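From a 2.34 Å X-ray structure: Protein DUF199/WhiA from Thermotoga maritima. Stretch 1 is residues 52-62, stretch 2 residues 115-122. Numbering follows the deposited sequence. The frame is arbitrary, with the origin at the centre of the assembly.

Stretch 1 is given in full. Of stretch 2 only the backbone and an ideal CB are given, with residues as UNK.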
# COMPACT_ATOMS: atom_id res chain seq x y z
N SER A 52 -17.30 -22.14 9.19
CA SER A 52 -17.12 -22.01 7.74
C SER A 52 -15.82 -21.25 7.49
O SER A 52 -15.72 -20.08 7.84
CB SER A 52 -18.29 -21.26 7.12
OG SER A 52 -19.53 -21.86 7.48
N LEU A 53 -14.83 -21.92 6.90
CA LEU A 53 -13.49 -21.34 6.75
C LEU A 53 -12.97 -21.45 5.32
O LEU A 53 -13.01 -22.51 4.72
CB LEU A 53 -12.51 -22.05 7.69
CG LEU A 53 -12.81 -21.98 9.20
CD1 LEU A 53 -11.82 -22.84 9.97
CD2 LEU A 53 -12.79 -20.54 9.71
N HIS A 54 -12.48 -20.33 4.79
CA HIS A 54 -11.90 -20.29 3.45
C HIS A 54 -10.38 -20.47 3.46
O HIS A 54 -9.75 -20.54 2.41
CB HIS A 54 -12.27 -18.99 2.75
CG HIS A 54 -13.74 -18.83 2.53
ND1 HIS A 54 -14.60 -18.41 3.52
CD2 HIS A 54 -14.51 -19.06 1.43
CE1 HIS A 54 -15.83 -18.38 3.04
NE2 HIS A 54 -15.81 -18.77 1.78
N SER A 55 -9.80 -20.57 4.66
CA SER A 55 -8.36 -20.72 4.82
C SER A 55 -8.01 -22.09 5.40
O SER A 55 -8.63 -22.54 6.37
CB SER A 55 -7.83 -19.62 5.74
OG SER A 55 -6.45 -19.79 6.01
N PHE A 56 -7.02 -22.75 4.80
CA PHE A 56 -6.50 -24.01 5.33
C PHE A 56 -5.64 -23.77 6.57
O PHE A 56 -5.63 -24.59 7.49
CB PHE A 56 -5.69 -24.77 4.28
CG PHE A 56 -6.55 -25.41 3.22
CD1 PHE A 56 -6.62 -24.87 1.94
CD2 PHE A 56 -7.29 -26.55 3.51
CE1 PHE A 56 -7.41 -25.47 0.97
CE2 PHE A 56 -8.09 -27.14 2.55
CZ PHE A 56 -8.15 -26.60 1.28
N ALA A 57 -4.91 -22.66 6.58
CA ALA A 57 -4.14 -22.26 7.77
C ALA A 57 -5.08 -22.06 8.96
O ALA A 57 -4.81 -22.55 10.06
CB ALA A 57 -3.36 -20.98 7.50
N ALA A 58 -6.19 -21.36 8.73
CA ALA A 58 -7.22 -21.16 9.75
C ALA A 58 -7.83 -22.49 10.22
O ALA A 58 -8.04 -22.68 11.41
CB ALA A 58 -8.32 -20.24 9.23
N SER A 59 -8.09 -23.39 9.28
CA SER A 59 -8.67 -24.70 9.61
C SER A 59 -7.73 -25.52 10.49
O SER A 59 -8.17 -26.16 11.45
CB SER A 59 -8.99 -25.49 8.33
OG SER A 59 -9.77 -24.73 7.43
N ARG A 60 -6.44 -25.50 10.17
CA ARG A 60 -5.42 -26.21 10.94
C ARG A 60 -5.23 -25.62 12.34
O ARG A 60 -5.00 -26.36 13.30
CB ARG A 60 -4.09 -26.20 10.20
CG ARG A 60 -4.08 -27.08 8.97
CD ARG A 60 -2.66 -27.36 8.52
NE ARG A 60 -2.64 -28.43 7.53
CZ ARG A 60 -2.75 -28.26 6.21
NH1 ARG A 60 -2.88 -27.05 5.68
NH2 ARG A 60 -2.72 -29.32 5.42
N ARG A 61 -5.31 -24.30 12.45
CA ARG A 61 -5.24 -23.64 13.75
C ARG A 61 -6.43 -24.03 14.62
O ARG A 61 -6.26 -24.30 15.81
CB ARG A 61 -5.20 -22.12 13.59
CG ARG A 61 -5.00 -21.35 14.89
CD ARG A 61 -3.64 -21.64 15.49
NE ARG A 61 -3.40 -20.88 16.71
CZ ARG A 61 -2.36 -21.05 17.52
NH1 ARG A 61 -1.44 -21.98 17.24
NH2 ARG A 61 -2.24 -20.31 18.61
N LEU A 62 -7.62 -24.05 14.03
CA LEU A 62 -8.83 -24.45 14.74
C LEU A 62 -8.71 -25.87 15.28
O LEU A 62 -9.11 -26.14 16.41
CB LEU A 62 -10.06 -24.34 13.83
CG LEU A 62 -11.42 -24.66 14.45
CD1 LEU A 62 -11.73 -23.70 15.59
CD2 LEU A 62 -12.52 -24.63 13.39
N UNK A 115 -8.00 -11.51 18.72
CA UNK A 115 -7.65 -10.89 17.43
C UNK A 115 -7.10 -11.90 16.43
O UNK A 115 -7.45 -11.86 15.25
CB UNK A 115 -6.62 -9.78 17.64
N UNK A 116 -6.23 -12.79 16.91
CA UNK A 116 -5.65 -13.83 16.07
C UNK A 116 -6.74 -14.74 15.50
O UNK A 116 -6.73 -15.07 14.32
CB UNK A 116 -4.63 -14.65 16.87
N UNK A 117 -7.69 -15.13 16.35
CA UNK A 117 -8.84 -15.92 15.92
C UNK A 117 -9.71 -15.20 14.90
O UNK A 117 -10.10 -15.78 13.89
CB UNK A 117 -9.69 -16.30 17.13
N UNK A 118 -10.02 -13.93 15.18
CA UNK A 118 -10.80 -13.09 14.27
C UNK A 118 -10.15 -12.98 12.89
O UNK A 118 -10.83 -13.08 11.87
CB UNK A 118 -10.98 -11.69 14.87
N UNK A 119 -8.84 -12.77 12.88
CA UNK A 119 -8.08 -12.57 11.66
C UNK A 119 -7.94 -13.84 10.84
O UNK A 119 -8.13 -13.83 9.62
CB UNK A 119 -6.69 -12.02 12.00
N UNK A 120 -7.57 -14.94 11.50
CA UNK A 120 -7.41 -16.22 10.83
C UNK A 120 -8.70 -16.65 10.14
O UNK A 120 -8.70 -17.02 8.97
CB UNK A 120 -6.97 -17.29 11.83
N UNK A 121 -9.81 -16.58 10.88
CA UNK A 121 -11.09 -17.11 10.41
C UNK A 121 -11.76 -16.21 9.37
O UNK A 121 -12.14 -16.67 8.30
CB UNK A 121 -12.03 -17.31 11.60
N UNK A 122 -11.92 -14.92 9.70
CA UNK A 122 -12.66 -13.99 8.84
C UNK A 122 -11.90 -12.79 8.33
O UNK A 122 -12.47 -11.93 7.66
CB UNK A 122 -13.89 -13.48 9.60

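Stretch 1 runs from the end of a strand through a short loop into a helix, which Ser55 caps by accepting from Ala58 N (Ser55 OG to Ala58 N, 3.2 Å). Stretch 2 is helical throughout. The two helix axes come within 8.6 Å at 135°, so the helices run in roughly opposing directions.

Position 115 is helical, and nothing of stretch 1 comes within 5.5 Å of its ideal CB. Stretch 1 sets no demand here beyond tolerance of a helix. The residue is Leu115, which makes no contact with stretch 1.

Position 116 points its CA-to-CB bond toward stretch 1, yet its ideal CB has no neighbour there within 5.5 Å. A short side chain would not reach stretch 1. A long one could reach the guanidinium of Arg61. An acidic group would suit that charge, and a long polar or flexible chain is also plausible. The residue is Arg116, so the charges are alike. Arg61 NH2 lies 3.7 Å from Arg116 NE, at an oblique approach, and the two do not hydrogen-bond to each other. Both guanidinium groups have hydrogen-bond partners elsewhere in the structure, so neither is left unsatisfied beside the other.

Position 117 points sideways, with no atom of stretch 1 near its ideal CB. Its phi/psi of -62/-46 is ordinary helix and would suit almost any residue, though proline would cost the helix a backbone N-H; the angles do not call for glycine. The residue is Gly117. Its O accepts from the side chain at 121.

Positions 118 and 119 are also helical, and their CB atoms are out of reach of stretch 1. Many residues would fit as far as stretch 1 is concerned. They are Leu118 and Phe119, and neither touches it.

Position 120 is the centre of the contact. The CA of position 120 is 5.1 Å from Ala58 CA, the nearest CA pair between the stretches, and its CB points toward stretch 1. The ideal CB is 4.2 Å from Ala58 CB and 5.4 Å from Arg61 CB. Ala58 offers only a CB at this close approach, and the aliphatic part of Arg61 offers an apolar surface. Leucine, isoleucine, valine or methionine could all suit. The residue is Leu120, with chi1 m and chi2 t. Its CD1 packs 3.5 Å from Arg61 CG, and its CB is 4.1 Å from Ala58 CB. Its backbone joins the packing too: Leu120 O is 3.3 Å from Ala58 CB.

Position 121 points sideways, but its ideal CB is only 3.8 Å from Leu53 CD2 and 5.3 Å from Ala58 CB. A small residue such as alanine, serine or cysteine suits this close packing. The residue is Ser121. Its CB meets Leu53 CD2 at 3.8 Å, while OG, in rotamer p, donates to Gly117 O at 2.7 Å. Water 1 links the backbones, donating to Ser121 O (2.5 Å) and accepting from His54 N (3.0 Å).

Position 122 has phi/psi of -121/4, away from ideal helix values but open to many residues. Its CB would point sideways, with no neighbour in stretch 1. The residue is Gly122, and its N donates to Leu118 O at 3.0 Å.

Stretch 2 (115-122) LRGLFLSG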
# COMPACT_ATOMS: atom_id res chain seq x y z
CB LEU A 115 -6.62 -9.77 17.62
CG LEU A 115 -7.13 -8.40 18.07
CD1 LEU A 115 -5.94 -7.47 18.23
CD2 LEU A 115 -8.14 -7.83 17.09
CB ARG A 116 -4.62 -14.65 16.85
CG ARG A 116 -3.91 -15.71 16.02
CD ARG A 116 -2.61 -16.18 16.66
NE ARG A 116 -2.83 -16.66 18.02
CZ ARG A 116 -2.43 -16.05 19.14
NH1 ARG A 116 -1.75 -14.91 19.12
NH2 ARG A 116 -2.72 -16.61 20.31
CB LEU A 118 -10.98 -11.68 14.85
CG LEU A 118 -12.02 -11.47 15.95
CD1 LEU A 118 -12.04 -10.01 16.37
CD2 LEU A 118 -13.41 -11.92 15.50
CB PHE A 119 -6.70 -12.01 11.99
CG PHE A 119 -5.83 -11.82 10.79
CD1 PHE A 119 -4.84 -12.74 10.46
CD2 PHE A 119 -6.00 -10.71 9.97
CE1 PHE A 119 -4.04 -12.57 9.35
CE2 PHE A 119 -5.19 -10.53 8.85
CZ PHE A 119 -4.22 -11.45 8.54
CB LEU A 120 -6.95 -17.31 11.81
CG LEU A 120 -5.45 -17.38 12.10
CD1 LEU A 120 -5.20 -18.27 13.30
CD2 LEU A 120 -4.66 -17.88 10.89
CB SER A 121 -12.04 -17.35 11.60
OG SER A 121 -12.30 -16.16 12.32
O HOH W 1 -11.21 -18.33 6.64
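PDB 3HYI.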